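Local coordinates for protein alkaline serine protease AL20 (Nesterenkonia abyssinica, PDB 3CP7) that probably cleaves peptide bonds in proteins as a secreted, thermostable, alkaline serine protease of the trypsin-like fold, at residues E75-A80 / F94-T99; A134-Q139 / N163-S168; S155-I160 / V197-Y202. All coordinates share one frame; numbering follows the deposited sequence.

Contact 1 (E75-A80 / F94-T99); sequences ELVTSA and FAVLET
E75, L76 and V77 pair with V96, A95 and F94 as neighbouring antiparallel strands; the axes of strands 75-78 and 94-97 come within 4.8 Å and run 166° apart. Two hydrogen-bonded pairs flank a non-hydrogen-bonded one. In the first, E75 N donates to V96 O, and V96 N returns a nearly straight bond of 2.8 Å to E75 O. In the second, V77 N reaches F94 O at 2.8 Å, and F94 N reaches V77 O at 2.9 Å. Between them stand L76 and A95, whose CA atoms are 4.6 Å apart.

E75, V77, F94 and V96 point to one face of the sheet. The E75 chain bends at chi2 (93°), and the E75 side chain crosses that of V96 obliquely. E75 OE1 lies 3.5 Å from V96 CG1. E75 OE2 has a mate elsewhere: it forms a salt bridge with R85 of the second subunit. V77 CG2 meets V96 CG2 at 4.3 Å, a contact made across the diagonal. V77 and F94 touch through their beta carbons, and the F94 ring leads away from V77. On the other face L76 CD2 rests 4.0 Å from A95 CB, both apolar.

Strand 35-38 pairs with the far edge of 93-97, and strand 55-59 follows 71-78 in the same closed barrel, one of the two barrels of a trypsin-like protease. F55 touches L76 and A95 on their face. Helix 205-214 packs N210 and A214 against V77 and F94 on the opposite face. Just past the strand, S79 caps helix 80-85.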
loop_
_atom_site.group_PDB
_atom_site.type_symbol
_atom_site.label_atom_id
_atom_site.label_comp_id
_atom_site.label_asym_id
_atom_site.label_seq_id
_atom_site.Cartn_x
_atom_site.Cartn_y
_atom_site.Cartn_z
ATOM N N GLU A 75 -6.933 0.443 8.891
ATOM C CA GLU A 75 -6.089 0.562 7.697
ATOM C C GLU A 75 -6.326 -0.618 6.773
ATOM O O GLU A 75 -6.083 -1.768 7.147
ATOM C CB GLU A 75 -4.595 0.608 8.033
ATOM C CG GLU A 75 -4.110 1.906 8.672
ATOM C CD GLU A 75 -4.124 1.858 10.181
ATOM O OE1 GLU A 75 -4.301 0.765 10.761
ATOM O OE2 GLU A 75 -3.956 2.936 10.795
ATOM N N LEU A 76 -6.799 -0.323 5.569
ATOM C CA LEU A 76 -6.864 -1.307 4.498
ATOM C C LEU A 76 -5.553 -1.239 3.735
ATOM O O LEU A 76 -5.129 -0.147 3.314
ATOM C CB LEU A 76 -8.051 -1.010 3.587
ATOM C CG LEU A 76 -9.392 -0.913 4.329
ATOM C CD1 LEU A 76 -10.495 -0.394 3.418
ATOM C CD2 LEU A 76 -9.768 -2.261 4.931
ATOM N N VAL A 77 -4.893 -2.391 3.600
ATOM C CA VAL A 77 -3.558 -2.477 2.995
ATOM C C VAL A 77 -3.621 -3.393 1.780
ATOM O O VAL A 77 -3.550 -4.628 1.890
ATOM C CB VAL A 77 -2.491 -2.969 4.003
ATOM C CG1 VAL A 77 -1.091 -2.875 3.397
ATOM C CG2 VAL A 77 -2.558 -2.161 5.322
ATOM N N THR A 78 -3.792 -2.773 0.621
ATOM C CA THR A 78 -3.899 -3.483 -0.641
ATOM C C THR A 78 -2.527 -3.687 -1.292
ATOM O O THR A 78 -1.623 -2.878 -1.097
ATOM C CB THR A 78 -4.840 -2.700 -1.598
ATOM O OG1 THR A 78 -4.932 -3.388 -2.843
ATOM C CG2 THR A 78 -4.355 -1.262 -1.843
ATOM N N SER A 79 -2.366 -4.762 -2.066
ATOM C CA SER A 79 -1.179 -4.886 -2.893
ATOM C C SER A 79 -1.181 -3.755 -3.919
ATOM O O SER A 79 -2.253 -3.258 -4.306
ATOM C CB SER A 79 -1.144 -6.231 -3.608
ATOM O OG SER A 79 -2.045 -6.219 -4.693
ATOM N N ALA A 80 0.013 -3.338 -4.345
ATOM C CA ALA A 80 0.135 -2.276 -5.335
ATOM C C ALA A 80 -0.421 -2.708 -6.669
ATOM O O ALA A 80 -1.069 -1.920 -7.351
ATOM C CB ALA A 80 1.570 -1.877 -5.492
ATOM N N PHE A 94 -4.330 -7.041 3.329
ATOM C CA PHE A 94 -4.451 -7.176 4.770
ATOM C C PHE A 94 -5.263 -6.019 5.286
ATOM O O PHE A 94 -5.136 -4.900 4.778
ATOM C CB PHE A 94 -3.052 -7.196 5.407
ATOM C CG PHE A 94 -2.201 -8.324 4.907
ATOM C CD1 PHE A 94 -2.277 -9.579 5.510
ATOM C CD2 PHE A 94 -1.388 -8.162 3.783
ATOM C CE1 PHE A 94 -1.536 -10.645 5.030
ATOM C CE2 PHE A 94 -0.655 -9.222 3.295
ATOM C CZ PHE A 94 -0.739 -10.473 3.897
ATOM N N ALA A 95 -6.095 -6.274 6.286
ATOM C CA ALA A 95 -6.806 -5.190 6.960
ATOM C C ALA A 95 -6.346 -5.151 8.403
ATOM O O ALA A 95 -6.294 -6.178 9.089
ATOM C CB ALA A 95 -8.318 -5.392 6.872
ATOM N N VAL A 96 -5.996 -3.950 8.846
ATOM C CA VAL A 96 -5.598 -3.721 10.227
ATOM C C VAL A 96 -6.808 -3.168 10.978
ATOM O O VAL A 96 -7.356 -2.124 10.608
ATOM C CB VAL A 96 -4.413 -2.748 10.310
ATOM C CG1 VAL A 96 -3.971 -2.574 11.758
ATOM C CG2 VAL A 96 -3.254 -3.256 9.452
ATOM N N LEU A 97 -7.227 -3.903 12.006
ATOM C CA LEU A 97 -8.477 -3.630 12.695
ATOM C C LEU A 97 -8.309 -2.750 13.916
ATOM O O LEU A 97 -7.219 -2.603 14.461
ATOM C CB LEU A 97 -9.174 -4.949 13.073
ATOM C CG LEU A 97 -9.359 -5.959 11.925
ATOM C CD1 LEU A 97 -10.012 -7.217 12.439
ATOM C CD2 LEU A 97 -10.137 -5.388 10.722
ATOM N N GLU A 98 -9.424 -2.154 14.317
ATOM C CA GLU A 98 -9.503 -1.348 15.522
ATOM C C GLU A 98 -9.117 -2.139 16.767
ATOM O O GLU A 98 -9.118 -3.382 16.782
ATOM C CB GLU A 98 -10.931 -0.822 15.689
ATOM C CG GLU A 98 -11.956 -1.919 15.994
ATOM C CD GLU A 98 -13.372 -1.405 16.203
ATOM O OE1 GLU A 98 -13.540 -0.308 16.783
ATOM O OE2 GLU A 98 -14.320 -2.118 15.808
ATOM N N THR A 99 -8.786 -1.387 17.814
ATOM C CA THR A 99 -8.606 -1.910 19.149
ATOM C C THR A 99 -9.818 -1.455 19.967
ATOM O O THR A 99 -10.267 -0.314 19.831
ATOM C CB THR A 99 -7.294 -1.372 19.749
ATOM O OG1 THR A 99 -6.186 -1.870 18.990
ATOM C CG2 THR A 99 -7.115 -1.807 21.179
#

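Contact 2 (A134-Q139 / N163-S168); sequences APFNGQ and NMTGGS. With FMT (formic acid), chain C.
F136 carries most of the packing against N163, M164 and T165. Its ring presents an edge to two oxygens: CD2 lies 3.5 Å from T165 OG1, and CE2 lies 3.5 Å from N163 O. F136 CZ approaches the N163 amide, whose plane is turned 77° from the ring, with OD1 at 3.9 Å. T165 CG2 adds a contact of 3.7 Å to A134 O. The ring is also held from its own loop and beyond: P135 CG sits over one face near the rim, and H142 meets F136 edge-to-face. An alanine in place of this phenylalanine would probably leave a gap between N163, T165 and H142 and let the N163 amide turn more freely.

The polar bonds stay within each segment or go outside the pair. T165 OG1 is bonded to A133 O. T165 O accepts from S168 N, closing a type II turn, and also from S168 OG at 2.8 Å.

G167 N, in the T165-S168 turn, donates to O2 of a bound formic acid at 2.7 Å, nearly straight. The formic acid also bonds S169 OG and H41 NE2. This is consistent with the oxyanion hole of a trypsin-like active site.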
loop_
_atom_site.group_PDB
_atom_site.type_symbol
_atom_site.label_atom_id
_atom_site.label_comp_id
_atom_site.label_asym_id
_atom_site.label_seq_id
_atom_site.Cartn_x
_atom_site.Cartn_y
_atom_site.Cartn_z
ATOM N N ALA A 134 -26.292 -18.984 -3.677
ATOM C CA ALA A 134 -26.853 -20.339 -3.762
ATOM C C ALA A 134 -25.848 -21.373 -4.293
ATOM O O ALA A 134 -25.147 -21.101 -5.274
ATOM C CB ALA A 134 -28.116 -20.330 -4.638
ATOM N N PRO A 135 -25.789 -22.569 -3.676
ATOM C CA PRO A 135 -26.622 -23.142 -2.612
ATOM C C PRO A 135 -26.103 -22.841 -1.201
ATOM O O PRO A 135 -26.264 -23.666 -0.282
ATOM C CB PRO A 135 -26.504 -24.635 -2.884
ATOM C CG PRO A 135 -25.085 -24.793 -3.350
ATOM C CD PRO A 135 -24.738 -23.522 -4.092
ATOM N N PHE A 136 -25.451 -21.691 -1.044
ATOM C CA PHE A 136 -24.979 -21.252 0.259
ATOM C C PHE A 136 -25.753 -20.011 0.681
ATOM O O PHE A 136 -26.386 -19.360 -0.147
ATOM C CB PHE A 136 -23.467 -21.011 0.221
ATOM C CG PHE A 136 -22.670 -22.226 -0.196
ATOM C CD1 PHE A 136 -22.486 -23.290 0.678
ATOM C CD2 PHE A 136 -22.112 -22.311 -1.471
ATOM C CE1 PHE A 136 -21.755 -24.411 0.294
ATOM C CE2 PHE A 136 -21.383 -23.428 -1.861
ATOM C CZ PHE A 136 -21.196 -24.476 -0.975
ATOM N N ASN A 137 -25.730 -19.701 1.975
ATOM C CA ASN A 137 -26.558 -18.620 2.500
ATOM C C ASN A 137 -25.766 -17.533 3.209
ATOM O O ASN A 137 -26.341 -16.605 3.770
ATOM C CB ASN A 137 -27.673 -19.174 3.402
ATOM C CG ASN A 137 -27.141 -19.892 4.633
ATOM O OD1 ASN A 137 -25.966 -19.768 4.987
ATOM N ND2 ASN A 137 -28.004 -20.663 5.291
ATOM N N GLY A 138 -24.439 -17.659 3.177
ATOM C CA GLY A 138 -23.560 -16.639 3.755
ATOM C C GLY A 138 -23.365 -16.771 5.250
ATOM O O GLY A 138 -22.562 -16.044 5.835
ATOM N N GLN A 139 -24.096 -17.697 5.866
ATOM C CA GLN A 139 -24.160 -17.786 7.323
ATOM C C GLN A 139 -23.212 -18.813 7.918
ATOM O O GLN A 139 -23.028 -18.847 9.141
ATOM C CB GLN A 139 -25.597 -18.108 7.753
ATOM C CG GLN A 139 -26.621 -17.107 7.252
ATOM C CD GLN A 139 -26.208 -15.669 7.508
ATOM O OE1 GLN A 139 -26.035 -15.257 8.653
ATOM N NE2 GLN A 139 -26.032 -14.903 6.435
ATOM N N ASN A 163 -16.158 -25.756 -4.574
ATOM C CA ASN A 163 -17.491 -25.358 -5.012
ATOM C C ASN A 163 -18.008 -24.069 -4.362
ATOM O O ASN A 163 -19.149 -23.696 -4.580
ATOM C CB ASN A 163 -18.492 -26.514 -4.808
ATOM C CG ASN A 163 -18.757 -26.800 -3.344
ATOM O OD1 ASN A 163 -18.096 -26.258 -2.463
ATOM N ND2 ASN A 163 -19.730 -27.668 -3.080
ATOM N N MET A 164 -17.167 -23.385 -3.575
ATOM C CA MET A 164 -17.628 -22.182 -2.875
ATOM C C MET A 164 -17.892 -21.020 -3.830
ATOM O O MET A 164 -17.186 -20.857 -4.826
ATOM C CB MET A 164 -16.649 -21.754 -1.775
ATOM C CG MET A 164 -16.610 -22.725 -0.604
ATOM S SD MET A 164 -15.766 -22.080 0.864
ATOM C CE MET A 164 -14.037 -22.123 0.360
ATOM N N THR A 165 -18.895 -20.217 -3.474
ATOM C CA THR A 165 -19.453 -19.160 -4.315
ATOM C C THR A 165 -19.074 -17.772 -3.780
ATOM O O THR A 165 -18.360 -17.660 -2.779
ATOM C CB THR A 165 -21.008 -19.283 -4.375
ATOM O OG1 THR A 165 -21.536 -19.214 -3.039
ATOM C CG2 THR A 165 -21.443 -20.590 -5.033
ATOM N N GLY A 166 -19.565 -16.719 -4.430
ATOM C CA GLY A 166 -19.299 -15.338 -4.015
ATOM C C GLY A 166 -19.558 -15.171 -2.528
ATOM O O GLY A 166 -20.539 -15.697 -2.008
ATOM N N GLY A 167 -18.659 -14.447 -1.857
ATOM C CA GLY A 167 -18.665 -14.287 -0.405
ATOM C C GLY A 167 -17.495 -15.038 0.205
ATOM O O GLY A 167 -17.025 -14.683 1.296
ATOM N N SER A 168 -17.040 -16.087 -0.475
ATOM C CA SER A 168 -15.899 -16.870 0.003
ATOM C C SER A 168 -14.562 -16.175 -0.263
ATOM O O SER A 168 -13.545 -16.529 0.349
ATOM C CB SER A 168 -15.898 -18.294 -0.585
ATOM O OG SER A 168 -15.760 -18.265 -2.003
HETATM C C FMT C . -16.696 -12.200 -3.306
HETATM O O1 FMT C . -15.917 -11.456 -3.926
HETATM O O2 FMT C . -16.500 -13.410 -3.174
#

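Contact 3 (S155-I160 / V197-Y202); sequences SSTQGI and VMFGPY
F199 and G159 form the tight part of the contact. Their CA atoms are 4.2 Å apart, and the F199 ring lies close to the glycine, with CD2 3.5 Å from G159 CA. With CG beside the backbone N (chi1 -66°), the ring starts back toward the other strand. A beta carbon on G159 would run into F199 CE2 and V197 CG1. The rings of Y189 and Y191 also meet F199. Either side of this pair, Q158 with G200 and I160 with M198 each make two direct backbone bonds. I160 CG1 and M198 CB touch loosely on the opposite face at 4.4 Å.

Strand 197-200 comes last in the order of the second sheet, next to 158-161. F199 is backbone-bonded to S188 and Y189 of strand 183-191, consistent with the second barrel of the trypsin-like fold. W173 of strand 172-175 touches both I160 and M198.

Toward S156 and Y202, T157 still packs on G200 O and P201, with CG2 4.1 Å from P201 CA, but two waters bridge the segments. Water 1 joins S156 OG and Y202 N, 2.8 Å from each. Water 2 accepts from Q158 NE2 at 2.9 Å and donates to G200 O. Q158 OE1 is bonded to G122 N. Y202 CB also touches S156 O directly, at 3.5 Å. S156 O is hydrogen-bonded to R121 NH1, and Y202 OH reaches away to Q119 O.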
loop_
_atom_site.group_PDB
_atom_site.type_symbol
_atom_site.label_atom_id
_atom_site.label_comp_id
_atom_site.label_asym_id
_atom_site.label_seq_id
_atom_site.Cartn_x
_atom_site.Cartn_y
_atom_site.Cartn_z
ATOM N N SER A 155 -0.786 -17.627 -15.524
ATOM C CA SER A 155 -0.307 -16.723 -14.484
ATOM C C SER A 155 0.234 -17.537 -13.315
ATOM O O SER A 155 0.150 -18.766 -13.315
ATOM C CB SER A 155 -1.424 -15.782 -14.015
ATOM O OG SER A 155 -2.199 -16.346 -12.960
ATOM N N SER A 156 0.772 -16.836 -12.317
ATOM C CA SER A 156 1.339 -17.492 -11.137
ATOM C C SER A 156 0.280 -17.961 -10.129
ATOM O O SER A 156 0.619 -18.580 -9.109
ATOM C CB SER A 156 2.361 -16.584 -10.450
ATOM O OG SER A 156 1.719 -15.404 -9.987
ATOM N N THR A 157 -0.999 -17.674 -10.377
ATOM C CA THR A 157 -2.031 -18.175 -9.450
ATOM C C THR A 157 -2.125 -19.702 -9.515
ATOM O O THR A 157 -1.586 -20.341 -10.442
ATOM C CB THR A 157 -3.420 -17.563 -9.708
ATOM O OG1 THR A 157 -3.892 -18.002 -10.985
ATOM C CG2 THR A 157 -3.338 -16.046 -9.683
ATOM N N GLN A 158 -2.788 -20.282 -8.522
ATOM C CA GLN A 158 -3.026 -21.726 -8.484
ATOM C C GLN A 158 -4.493 -21.996 -8.234
ATOM O O GLN A 158 -5.181 -21.181 -7.616
ATOM C CB GLN A 158 -2.206 -22.395 -7.383
ATOM C CG GLN A 158 -0.715 -22.147 -7.477
ATOM C CD GLN A 158 0.047 -22.986 -6.476
ATOM O OE1 GLN A 158 0.596 -24.030 -6.821
ATOM N NE2 GLN A 158 0.048 -22.562 -5.221
ATOM N N GLY A 159 -4.959 -23.146 -8.711
ATOM C CA GLY A 159 -6.344 -23.536 -8.536
ATOM C C GLY A 159 -6.480 -24.807 -7.733
ATOM O O GLY A 159 -5.624 -25.693 -7.799
ATOM N N ILE A 160 -7.559 -24.880 -6.960
ATOM C CA ILE A 160 -7.945 -26.114 -6.278
ATOM C C ILE A 160 -9.408 -26.453 -6.557
ATOM O O ILE A 160 -10.213 -25.567 -6.800
ATOM C CB ILE A 160 -7.729 -26.032 -4.734
ATOM C CG1 ILE A 160 -8.506 -24.851 -4.109
ATOM C CG2 ILE A 160 -6.242 -25.964 -4.411
ATOM C CD1 ILE A 160 -8.483 -24.804 -2.577
ATOM N N VAL A 197 -13.660 -24.625 -9.488
ATOM C CA VAL A 197 -12.232 -24.458 -9.225
ATOM C C VAL A 197 -12.019 -23.052 -8.671
ATOM O O VAL A 197 -12.478 -22.071 -9.246
ATOM C CB VAL A 197 -11.358 -24.715 -10.481
ATOM C CG1 VAL A 197 -9.871 -24.538 -10.161
ATOM C CG2 VAL A 197 -11.591 -26.128 -11.024
ATOM N N MET A 198 -11.351 -22.974 -7.521
ATOM C CA MET A 198 -11.018 -21.697 -6.896
ATOM C C MET A 198 -9.544 -21.384 -7.109
ATOM O O MET A 198 -8.679 -22.231 -6.862
ATOM C CB MET A 198 -11.293 -21.762 -5.400
ATOM C CG MET A 198 -10.917 -20.476 -4.647
ATOM S SD MET A 198 -12.095 -19.141 -4.903
ATOM C CE MET A 198 -13.463 -19.769 -3.913
ATOM N N PHE A 199 -9.261 -20.161 -7.556
ATOM C CA PHE A 199 -7.891 -19.710 -7.714
ATOM C C PHE A 199 -7.496 -18.778 -6.599
ATOM O O PHE A 199 -8.303 -17.981 -6.108
ATOM C CB PHE A 199 -7.675 -19.073 -9.094
ATOM C CG PHE A 199 -7.822 -20.066 -10.200
ATOM C CD1 PHE A 199 -9.073 -20.340 -10.733
ATOM C CD2 PHE A 199 -6.723 -20.790 -10.650
ATOM C CE1 PHE A 199 -9.231 -21.309 -11.733
ATOM C CE2 PHE A 199 -6.868 -21.768 -11.649
ATOM C CZ PHE A 199 -8.120 -22.028 -12.184
ATOM N N GLY A 200 -6.243 -18.925 -6.195
ATOM C CA GLY A 200 -5.662 -18.089 -5.163
ATOM C C GLY A 200 -4.281 -17.663 -5.583
ATOM O O GLY A 200 -3.572 -18.410 -6.253
ATOM N N PRO A 201 -3.872 -16.456 -5.187
ATOM C CA PRO A 201 -2.579 -15.951 -5.634
ATOM C C PRO A 201 -1.395 -16.639 -4.966
ATOM O O PRO A 201 -1.500 -17.112 -3.823
ATOM C CB PRO A 201 -2.629 -14.470 -5.234
ATOM C CG PRO A 201 -3.530 -14.467 -4.009
ATOM C CD PRO A 201 -4.597 -15.473 -4.351
ATOM N N TYR A 202 -0.265 -16.656 -5.658
ATOM C CA TYR A 202 0.951 -17.181 -5.056
ATOM C C TYR A 202 1.435 -16.240 -3.952
ATOM O O TYR A 202 1.581 -15.030 -4.164
ATOM C CB TYR A 202 2.043 -17.404 -6.114
ATOM C CG TYR A 202 3.284 -18.031 -5.531
ATOM C CD1 TYR A 202 4.414 -17.258 -5.274
ATOM C CD2 TYR A 202 3.309 -19.386 -5.200
ATOM C CE1 TYR A 202 5.550 -17.830 -4.712
ATOM C CE2 TYR A 202 4.446 -19.961 -4.634
ATOM C CZ TYR A 202 5.558 -19.174 -4.407
ATOM O OH TYR A 202 6.678 -19.737 -3.836
HETATM O O HOH W 1 -0.302 -15.251 -8.062
HETATM O O HOH W 2 -1.312 -20.019 -4.784
#

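Overall arrangement
From the N terminus, contact 1 comes first. It closes a short loop that holds helix 80-85 and ties two adjacent strands of the first barrel. It ends before contact 2 opens, and the two lie on opposite sides of the chain's centre, about 24 Å between centres. Contacts 2 and 3 cross: 155-160 falls between 134-139 and 163-168, and 197-202 follows both. Contact 2 joins two surface loops across strands 142-150 and 158-161. Contact 3 brings strand 197-200 back to 158-161, closing over strands 172-175 and 183-191. The two touch where M198 CE packs against S168 OG at 3.3 Å.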